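Local coordinates for chloride intracellular channel Clic (PDB 2YV7), which might insert into membranes and form chloride channels whose activity depends on pH, and may play a role in ethanol sensitivity, at residues F174-R186 against L204-F217. Sequence-based numbering, arbitrary orientation.
Sequences FDCELMPRLQHIR and LWRYMYHMYQLDAF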
ATOM      1  N   PHE A 174       3.934  -2.828   9.041  1.00 25.55           N
ATOM      2  CA  PHE A 174       2.571  -2.348   9.315  1.00 23.45           C
ATOM      3  C   PHE A 174       2.344  -1.025   8.614  1.00 22.01           C
ATOM      4  O   PHE A 174       1.221  -0.739   8.199  1.00 22.39           O
ATOM      5  CB  PHE A 174       2.342  -2.171  10.826  1.00 25.81           C
ATOM      6  CG  PHE A 174       2.489  -3.488  11.620  1.00 26.04           C
ATOM      7  CD1 PHE A 174       1.630  -4.543  11.363  1.00 29.05           C
ATOM      8  CD2 PHE A 174       3.441  -3.616  12.615  1.00 27.83           C
ATOM      9  CE1 PHE A 174       1.747  -5.792  12.097  1.00 28.66           C
ATOM     10  CE2 PHE A 174       3.571  -4.831  13.311  1.00 26.38           C
ATOM     11  CZ  PHE A 174       2.709  -5.883  13.067  1.00 29.38           C
ATOM     12  N   ASP A 175       3.397  -0.217   8.486  1.00 21.54           N
ATOM     13  CA  ASP A 175       3.311   1.034   7.721  1.00 22.70           C
ATOM     14  C   ASP A 175       3.008   0.754   6.239  1.00 23.62           C
ATOM     15  O   ASP A 175       2.154   1.411   5.605  1.00 23.88           O
ATOM     16  CB  ASP A 175       4.585   1.828   7.894  1.00 25.07           C
ATOM     17  CG  ASP A 175       4.790   2.210   9.321  1.00 26.64           C
ATOM     18  OD1 ASP A 175       3.901   2.963   9.867  1.00 23.90           O
ATOM     19  OD2 ASP A 175       5.757   1.676   9.879  1.00 24.44           O
ATOM     20  N   CYS A 176       3.684  -0.250   5.675  1.00 23.20           N
ATOM     21  CA  CYS A 176       3.456  -0.584   4.276  1.00 21.91           C
ATOM     22  C   CYS A 176       2.057  -1.174   4.051  1.00 20.69           C
ATOM     23  O   CYS A 176       1.498  -1.134   2.924  1.00 22.15           O
ATOM     24  CB  CYS A 176       4.561  -1.578   3.801  1.00 24.63           C
ATOM     25  SG  CYS A 176       6.197  -0.896   4.060  1.00 26.32           S
ATOM     26  N   GLU A 177       1.405  -1.702   5.113  1.00 20.06           N
ATOM     27  CA  GLU A 177       0.001  -2.118   4.987  1.00 21.99           C
ATOM     28  C   GLU A 177      -0.923  -0.859   5.164  1.00 19.89           C
ATOM     29  O   GLU A 177      -1.942  -0.757   4.482  1.00 21.42           O
ATOM     30  CB  GLU A 177      -0.372  -3.107   6.109  1.00 21.02           C
ATOM     31  CG  GLU A 177      -1.758  -3.730   5.958  1.00 25.42           C
ATOM     32  CD  GLU A 177      -2.083  -4.737   7.060  1.00 29.72           C
ATOM     33  OE1 GLU A 177      -1.182  -5.567   7.444  1.00 28.17           O
ATOM     34  OE2 GLU A 177      -3.238  -4.700   7.523  1.00 26.37           O
ATOM     35  N   LEU A 178      -0.600   0.033   6.134  1.00 19.99           N
ATOM     36  CA  LEU A 178      -1.496   1.144   6.461  1.00 20.40           C
ATOM     37  C   LEU A 178      -1.517   2.215   5.369  1.00 20.09           C
ATOM     38  O   LEU A 178      -2.576   2.718   4.992  1.00 22.49           O
ATOM     39  CB  LEU A 178      -1.108   1.755   7.799  1.00 18.64           C
ATOM     40  CG  LEU A 178      -2.105   2.918   8.196  1.00 19.70           C
ATOM     41  CD1 LEU A 178      -3.581   2.496   8.319  1.00 23.28           C
ATOM     42  CD2 LEU A 178      -1.532   3.516   9.562  1.00 20.88           C
ATOM     43  N   MET A 179      -0.324   2.583   4.895  1.00 20.73           N
ATOM     44  CA  MET A 179      -0.212   3.773   4.017  1.00 19.88           C
ATOM     45  C   MET A 179      -1.013   3.607   2.730  1.00 21.22           C
ATOM     46  O   MET A 179      -1.769   4.544   2.357  1.00 21.53           O
ATOM     47  CB  MET A 179       1.272   4.122   3.805  1.00 23.21           C
ATOM     48  CG  MET A 179       1.942   4.600   5.093  1.00 24.13           C
ATOM     49  SD  MET A 179       3.723   4.888   4.802  1.00 24.59           S
ATOM     50  CE  MET A 179       4.133   5.732   6.281  1.00 27.22           C
ATOM     51  N   PRO A 180      -0.894   2.463   2.042  1.00 22.05           N
ATOM     52  CA  PRO A 180      -1.730   2.272   0.834  1.00 24.07           C
ATOM     53  C   PRO A 180      -3.253   2.370   1.142  1.00 24.15           C
ATOM     54  O   PRO A 180      -3.999   3.053   0.422  1.00 19.81           O
ATOM     55  CB  PRO A 180      -1.318   0.881   0.321  1.00 25.48           C
ATOM     56  CG  PRO A 180       0.081   0.664   0.841  1.00 19.59           C
ATOM     57  CD  PRO A 180       0.043   1.308   2.226  1.00 20.77           C
ATOM     58  N   ARG A 181      -3.682   1.851   2.315  1.00 18.54           N
ATOM     59  CA  ARG A 181      -5.142   1.986   2.626  1.00 19.06           C
ATOM     60  C   ARG A 181      -5.527   3.446   2.912  1.00 20.09           C
ATOM     61  O   ARG A 181      -6.570   3.867   2.529  1.00 21.73           O
ATOM     62  CB  ARG A 181      -5.512   1.056   3.804  1.00 21.70           C
ATOM     63  CG  ARG A 181      -5.426  -0.418   3.381  1.00 19.78           C
ATOM     64  CD  ARG A 181      -5.120  -1.319   4.623  1.00 22.93           C
ATOM     65  NE  ARG A 181      -5.301  -2.672   4.104  1.00 23.03           N
ATOM     66  CZ  ARG A 181      -4.401  -3.311   3.326  1.00 26.10           C
ATOM     67  NH1 ARG A 181      -3.246  -2.724   3.031  1.00 22.60           N
ATOM     68  NH2 ARG A 181      -4.678  -4.539   2.878  1.00 26.17           N
ATOM     69  N   LEU A 182      -4.670   4.250   3.563  1.00 18.15           N
ATOM     70  CA  LEU A 182      -4.951   5.672   3.777  1.00 19.91           C
ATOM     71  C   LEU A 182      -5.097   6.410   2.447  1.00 22.65           C
ATOM     72  O   LEU A 182      -6.037   7.223   2.234  1.00 20.97           O
ATOM     73  CB  LEU A 182      -3.825   6.296   4.625  1.00 19.42           C
ATOM     74  CG  LEU A 182      -3.770   5.826   6.084  1.00 19.94           C
ATOM     75  CD1 LEU A 182      -2.688   6.599   6.732  1.00 20.67           C
ATOM     76  CD2 LEU A 182      -5.134   6.298   6.789  1.00 20.51           C
ATOM     77  N   GLN A 183      -4.262   6.048   1.509  1.00 21.56           N
ATOM     78  CA  GLN A 183      -4.377   6.659   0.180  1.00 20.83           C
ATOM     79  C   GLN A 183      -5.686   6.270  -0.554  1.00 19.93           C
ATOM     80  O   GLN A 183      -6.337   7.189  -1.095  1.00 23.50           O
ATOM     81  CB  GLN A 183      -3.122   6.283  -0.656  1.00 21.37           C
ATOM     82  CG  GLN A 183      -3.107   7.092  -1.994  1.00 20.40           C
ATOM     83  CD  GLN A 183      -2.746   8.580  -1.795  1.00 27.29           C
ATOM     84  OE1 GLN A 183      -2.538   9.027  -0.685  1.00 23.52           O
ATOM     85  NE2 GLN A 183      -2.639   9.351  -2.920  1.00 26.99           N
ATOM     86  N   HIS A 184      -6.165   5.009  -0.505  1.00 17.91           N
ATOM     87  CA  HIS A 184      -7.445   4.666  -1.133  1.00 22.54           C
ATOM     88  C   HIS A 184      -8.576   5.374  -0.385  1.00 19.93           C
ATOM     89  O   HIS A 184      -9.511   5.843  -0.970  1.00 21.80           O
ATOM     90  CB  HIS A 184      -7.660   3.154  -1.044  1.00 22.82           C
ATOM     91  CG  HIS A 184      -6.922   2.359  -2.082  1.00 23.26           C
ATOM     92  ND1 HIS A 184      -5.563   2.517  -2.328  1.00 24.28           N
ATOM     93  CD2 HIS A 184      -7.321   1.311  -2.839  1.00 20.85           C
ATOM     94  CE1 HIS A 184      -5.200   1.672  -3.296  1.00 21.89           C
ATOM     95  NE2 HIS A 184      -6.223   0.888  -3.558  1.00 24.14           N
ATOM     96  N   ILE A 185      -8.470   5.445   0.947  1.00 17.23           N
ATOM     97  CA  ILE A 185      -9.467   6.197   1.754  1.00 17.63           C
ATOM     98  C   ILE A 185      -9.569   7.641   1.281  1.00 20.18           C
ATOM     99  O   ILE A 185     -10.697   8.061   0.999  1.00 22.38           O
ATOM    100  CB  ILE A 185      -9.142   6.131   3.251  1.00 22.04           C
ATOM    101  CG1 ILE A 185      -9.451   4.718   3.800  1.00 21.91           C
ATOM    102  CG2 ILE A 185     -10.031   7.104   4.049  1.00 24.99           C
ATOM    103  CD1 ILE A 185      -8.850   4.536   5.257  1.00 23.02           C
ATOM    104  N   ARG A 186      -8.451   8.337   1.149  1.00 20.42           N
ATOM    105  CA  ARG A 186      -8.445   9.731   0.709  1.00 25.08           C
ATOM    106  C   ARG A 186      -9.020   9.815  -0.684  1.00 24.01           C
ATOM    107  O   ARG A 186      -9.970  10.574  -0.925  1.00 24.23           O
ATOM    108  CB  ARG A 186      -7.041  10.343   0.701  1.00 22.78           C
ATOM    109  CG  ARG A 186      -6.418  10.551   2.058  1.00 24.86           C
ATOM    110  CD  ARG A 186      -5.257  11.511   1.945  1.00 29.09           C
ATOM    111  NE  ARG A 186      -5.685  12.877   1.566  1.00 28.65           N
ATOM    112  CZ  ARG A 186      -4.823  13.861   1.305  1.00 26.98           C
ATOM    113  NH1 ARG A 186      -3.478  13.676   1.302  1.00 24.24           N
ATOM    114  NH2 ARG A 186      -5.329  15.050   1.021  1.00 28.31           N
ATOM    115  N   LEU A 204      -2.336  11.826  12.586  1.00 23.52           N
ATOM    116  CA  LEU A 204      -2.607  11.103  11.330  1.00 27.88           C
ATOM    117  C   LEU A 204      -2.208  11.935  10.108  1.00 26.10           C
ATOM    118  O   LEU A 204      -1.612  11.424   9.154  1.00 24.75           O
ATOM    119  CB  LEU A 204      -4.072  10.635  11.293  1.00 24.83           C
ATOM    120  CG  LEU A 204      -4.375   9.654  10.120  1.00 24.19           C
ATOM    121  CD1 LEU A 204      -3.514   8.350  10.179  1.00 26.86           C
ATOM    122  CD2 LEU A 204      -5.879   9.348  10.026  1.00 27.33           C
ATOM    123  N   TRP A 205      -2.513  13.229  10.135  1.00 23.81           N
ATOM    124  CA  TRP A 205      -2.176  14.076   8.985  1.00 24.59           C
ATOM    125  C   TRP A 205      -0.667  14.210   8.920  1.00 29.91           C
ATOM    126  O   TRP A 205      -0.081  14.178   7.845  1.00 29.54           O
ATOM    127  CB  TRP A 205      -2.910  15.431   9.095  1.00 26.17           C
ATOM    128  CG  TRP A 205      -4.246  15.364   8.489  1.00 28.44           C
ATOM    129  CD1 TRP A 205      -5.463  15.549   9.113  1.00 26.17           C
ATOM    130  CD2 TRP A 205      -4.536  15.060   7.111  1.00 25.62           C
ATOM    131  NE1 TRP A 205      -6.471  15.391   8.200  1.00 27.40           N
ATOM    132  CE2 TRP A 205      -5.948  15.092   6.970  1.00 28.91           C
ATOM    133  CE3 TRP A 205      -3.723  14.774   5.984  1.00 25.99           C
ATOM    134  CZ2 TRP A 205      -6.597  14.860   5.747  1.00 24.99           C
ATOM    135  CZ3 TRP A 205      -4.362  14.507   4.731  1.00 25.91           C
ATOM    136  CH2 TRP A 205      -5.795  14.561   4.635  1.00 28.10           C
ATOM    137  N   ARG A 206      -0.036  14.249  10.085  1.00 27.29           N
ATOM    138  CA  ARG A 206       1.442  14.333  10.165  1.00 27.41           C
ATOM    139  C   ARG A 206       2.057  13.017   9.622  1.00 29.57           C
ATOM    140  O   ARG A 206       3.043  13.040   8.898  1.00 27.75           O
ATOM    141  CB  ARG A 206       1.855  14.625  11.588  1.00 32.26           C
ATOM    142  CG  ARG A 206       3.382  14.704  11.834  1.00 37.18           C
ATOM    143  CD  ARG A 206       3.767  15.129  13.298  1.00 40.81           C
ATOM    144  NE  ARG A 206       2.830  14.704  14.355  1.00 48.57           N
ATOM    145  CZ  ARG A 206       2.029  15.537  15.051  1.00 50.28           C
ATOM    146  NH1 ARG A 206       2.047  16.858  14.817  1.00 52.86           N
ATOM    147  NH2 ARG A 206       1.202  15.060  15.992  1.00 49.72           N
ATOM    148  N   TYR A 207       1.440  11.879   9.931  1.00 24.97           N
ATOM    149  CA  TYR A 207       1.905  10.609   9.391  1.00 24.08           C
ATOM    150  C   TYR A 207       1.809  10.617   7.836  1.00 25.52           C
ATOM    151  O   TYR A 207       2.743  10.194   7.145  1.00 24.92           O
ATOM    152  CB  TYR A 207       1.004   9.490   9.981  1.00 23.30           C
ATOM    153  CG  TYR A 207       1.336   8.077   9.591  1.00 22.77           C
ATOM    154  CD1 TYR A 207       2.408   7.384  10.163  1.00 26.26           C
ATOM    155  CD2 TYR A 207       0.524   7.416   8.675  1.00 23.53           C
ATOM    156  CE1 TYR A 207       2.687   6.036   9.847  1.00 25.51           C
ATOM    157  CE2 TYR A 207       0.773   6.043   8.336  1.00 25.90           C
ATOM    158  CZ  TYR A 207       1.818   5.370   8.925  1.00 22.65           C
ATOM    159  OH  TYR A 207       1.980   4.063   8.566  1.00 23.74           O
ATOM    160  N   MET A 208       0.668  11.081   7.294  1.00 24.36           N
ATOM    161  CA  MET A 208       0.498  11.138   5.842  1.00 28.05           C
ATOM    162  C   MET A 208       1.482  12.126   5.203  1.00 25.50           C
ATOM    163  O   MET A 208       2.049  11.866   4.114  1.00 25.82           O
ATOM    164  CB  MET A 208      -0.972  11.432   5.490  1.00 23.41           C
ATOM    165  CG  MET A 208      -1.851  10.269   5.886  1.00 23.83           C
ATOM    166  SD  MET A 208      -3.547  10.398   5.318  1.00 26.52           S
ATOM    167  CE  MET A 208      -4.287  11.337   6.626  1.00 26.86           C
ATOM    168  N   TYR A 209       1.744  13.221   5.901  1.00 28.05           N
ATOM    169  CA  TYR A 209       2.715  14.173   5.423  1.00 29.86           C
ATOM    170  C   TYR A 209       4.030  13.432   5.187  1.00 28.42           C
ATOM    171  O   TYR A 209       4.608  13.492   4.092  1.00 31.59           O
ATOM    172  CB  TYR A 209       2.868  15.297   6.420  1.00 37.60           C
ATOM    173  CG  TYR A 209       3.890  16.298   6.018  1.00 43.93           C
ATOM    174  CD1 TYR A 209       3.594  17.259   5.048  1.00 43.67           C
ATOM    175  CD2 TYR A 209       5.139  16.299   6.599  1.00 42.33           C
ATOM    176  CE1 TYR A 209       4.542  18.202   4.664  1.00 47.51           C
ATOM    177  CE2 TYR A 209       6.081  17.231   6.237  1.00 46.99           C
ATOM    178  CZ  TYR A 209       5.774  18.179   5.253  1.00 44.92           C
ATOM    179  OH  TYR A 209       6.712  19.138   4.883  1.00 47.65           O
ATOM    180  N   HIS A 210       4.466  12.686   6.178  1.00 25.94           N
ATOM    181  CA  HIS A 210       5.674  11.869   6.027  1.00 27.55           C
ATOM    182  C   HIS A 210       5.589  10.788   4.999  1.00 30.42           C
ATOM    183  O   HIS A 210       6.583  10.451   4.400  1.00 29.27           O
ATOM    184  CB  HIS A 210       6.110  11.301   7.350  1.00 30.76           C
ATOM    185  CG  HIS A 210       6.502  12.360   8.333  1.00 35.83           C
ATOM    186  ND1 HIS A 210       7.369  13.383   8.008  1.00 38.67           N
ATOM    187  CD2 HIS A 210       6.088  12.601   9.603  1.00 34.58           C
ATOM    188  CE1 HIS A 210       7.502  14.191   9.052  1.00 37.93           C
ATOM    189  NE2 HIS A 210       6.744  13.731  10.038  1.00 37.57           N
ATOM    190  N   MET A 211       4.404  10.184   4.837  1.00 24.69           N
ATOM    191  CA  MET A 211       4.196   9.180   3.796  1.00 23.24           C
ATOM    192  C   MET A 211       4.449   9.686   2.410  1.00 24.94           C
ATOM    193  O   MET A 211       5.011   8.964   1.562  1.00 27.58           O
ATOM    194  CB  MET A 211       2.755   8.628   3.937  1.00 23.57           C
ATOM    195  CG  MET A 211       2.017   8.352   2.758  1.00 32.28           C
ATOM    196  SD  MET A 211       0.418   7.703   3.419  1.00 25.79           S
ATOM    197  CE  MET A 211      -0.648   8.740   2.473  1.00 32.51           C
ATOM    198  N   TYR A 212       4.108  10.948   2.179  1.00 23.79           N
ATOM    199  CA  TYR A 212       4.324  11.515   0.871  1.00 28.05           C
ATOM    200  C   TYR A 212       5.777  11.893   0.618  1.00 33.28           C
ATOM    201  O   TYR A 212       6.122  12.140  -0.538  1.00 38.36           O
ATOM    202  CB  TYR A 212       3.419  12.709   0.688  1.00 26.67           C
ATOM    203  CG  TYR A 212       1.933  12.323   0.661  1.00 23.79           C
ATOM    204  CD1 TYR A 212       1.435  11.281  -0.221  1.00 21.29           C
ATOM    205  CD2 TYR A 212       1.010  12.993   1.495  1.00 25.05           C
ATOM    206  CE1 TYR A 212       0.116  10.906  -0.227  1.00 24.66           C
ATOM    207  CE2 TYR A 212      -0.343  12.636   1.473  1.00 23.21           C
ATOM    208  CZ  TYR A 212      -0.783  11.629   0.595  1.00 24.15           C
ATOM    209  OH  TYR A 212      -2.075  11.289   0.593  1.00 23.85           O
ATOM    210  N   GLN A 213       6.587  11.991   1.684  1.00 30.25           N
ATOM    211  CA  GLN A 213       8.046  12.250   1.583  1.00 30.95           C
ATOM    212  C   GLN A 213       8.830  10.952   1.415  1.00 37.77           C
ATOM    213  O   GLN A 213      10.056  10.992   1.223  1.00 34.55           O
ATOM    214  CB  GLN A 213       8.575  12.999   2.809  1.00 34.43           C
ATOM    215  CG  GLN A 213       8.070  14.411   2.939  1.00 38.07           C
ATOM    216  CD  GLN A 213       8.554  15.118   4.218  1.00 43.54           C
ATOM    217  OE1 GLN A 213       9.075  14.485   5.161  1.00 44.75           O
ATOM    218  NE2 GLN A 213       8.352  16.432   4.266  1.00 43.12           N
ATOM    219  N   LEU A 214       8.140   9.806   1.464  1.00 32.48           N
ATOM    220  CA  LEU A 214       8.832   8.523   1.469  1.00 34.52           C
ATOM    221  C   LEU A 214       8.972   7.952   0.061  1.00 33.97           C
ATOM    222  O   LEU A 214       7.957   7.693  -0.608  1.00 33.22           O
ATOM    223  CB  LEU A 214       8.050   7.533   2.371  1.00 36.20           C
ATOM    224  CG  LEU A 214       8.739   6.225   2.693  1.00 39.57           C
ATOM    225  CD1 LEU A 214       9.859   6.407   3.693  1.00 39.14           C
ATOM    226  CD2 LEU A 214       7.692   5.212   3.215  1.00 35.52           C
ATOM    227  N   ASP A 215      10.206   7.683  -0.373  1.00 36.45           N
ATOM    228  CA  ASP A 215      10.383   7.144  -1.719  1.00 29.96           C
ATOM    229  C   ASP A 215       9.622   5.839  -1.942  1.00 24.51           C
ATOM    230  O   ASP A 215       9.062   5.639  -3.009  1.00 28.53           O
ATOM    231  CB  ASP A 215      11.857   6.965  -2.068  1.00 39.63           C
ATOM    232  CG  ASP A 215      12.576   8.294  -2.281  1.00 42.09           C
ATOM    233  OD1 ASP A 215      11.901   9.321  -2.608  1.00 41.73           O
ATOM    234  OD2 ASP A 215      13.809   8.314  -2.071  1.00 44.66           O
ATOM    235  N   ALA A 216       9.596   4.965  -0.938  1.00 25.51           N
ATOM    236  CA  ALA A 216       8.945   3.652  -1.096  1.00 26.82           C
ATOM    237  C   ALA A 216       7.478   3.885  -1.395  1.00 23.07           C
ATOM    238  O   ALA A 216       6.822   3.113  -2.131  1.00 27.66           O
ATOM    239  CB  ALA A 216       9.101   2.818   0.157  1.00 25.76           C
ATOM    240  N   PHE A 217       6.930   4.906  -0.722  1.00 24.31           N
ATOM    241  CA  PHE A 217       5.529   5.218  -0.967  1.00 23.52           C
ATOM    242  C   PHE A 217       5.305   5.803  -2.355  1.00 21.59           C
ATOM    243  O   PHE A 217       4.518   5.292  -3.110  1.00 24.12           O
ATOM    244  CB  PHE A 217       4.967   6.166   0.088  1.00 23.36           C
ATOM    245  CG  PHE A 217       3.518   6.474  -0.156  1.00 22.40           C
ATOM    246  CD1 PHE A 217       2.526   5.563   0.277  1.00 24.67           C
ATOM    247  CD2 PHE A 217       3.144   7.602  -0.908  1.00 23.61           C
ATOM    248  CE1 PHE A 217       1.131   5.802   0.033  1.00 21.24           C
ATOM    249  CE2 PHE A 217       1.740   7.895  -1.200  1.00 22.40           C
ATOM    250  CZ  PHE A 217       0.721   6.969  -0.730  1.00 24.54           C
TER
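In the all-helical C-terminal domain of this GST-fold protein, Tyr207 of helix 202-212 enters helix 173-193 as a knob into a hole formed by Asp175, Leu178, Met179 and Leu182. The two helix segments cross nearly perpendicularly, at -101°, with their axes 11.0 Å apart. With CG anti to the backbone N (chi1 -178°), the Tyr207 ring points across the interface, and its OH donates to Asp175 OD1, 2.6 Å away, on the carboxylate's anti lone pair. Leu166 N also bonds that oxygen, and Cys172 N bonds OD2, so both oxygens of the buried carboxylate are held by backbone N-H groups that precede the helix. Met179 SD makes an oblique Met-aromatic contact, 5.3 Å from the centroid of the Tyr207 ring, and its methyl CE packs on CZ, while Leu182 CD1 meets the ring edge. The Met179 and Met211 chains lie alongside with opposed directions, Met179 CB 3.7 Å from Met211 SD. Phe217, in helix 215-220, turns its edge to Gln183 CB and takes Met211 CG over the centre of one face.

Farther along, Tyr212 OH donates to Gln183 OE1 at 2.6 Å, in the carbonyl plane, and accepts from Arg186 NH1 at 2.9 Å, a bent bond of 140°. Arg186 NH1 also bonds Tyr253 O, and the guanidinium makes a cation-pi contact with the Tyr253 ring. A leucine in place of Arg186 would probably leave Tyr212 OH without its donor and Tyr253 O without this partner. The guanidinium stands perpendicular to the Trp205 indole, presenting a face to the ring's edge, with Trp205 CZ3 3.5 Å above the centre of the guanidinium.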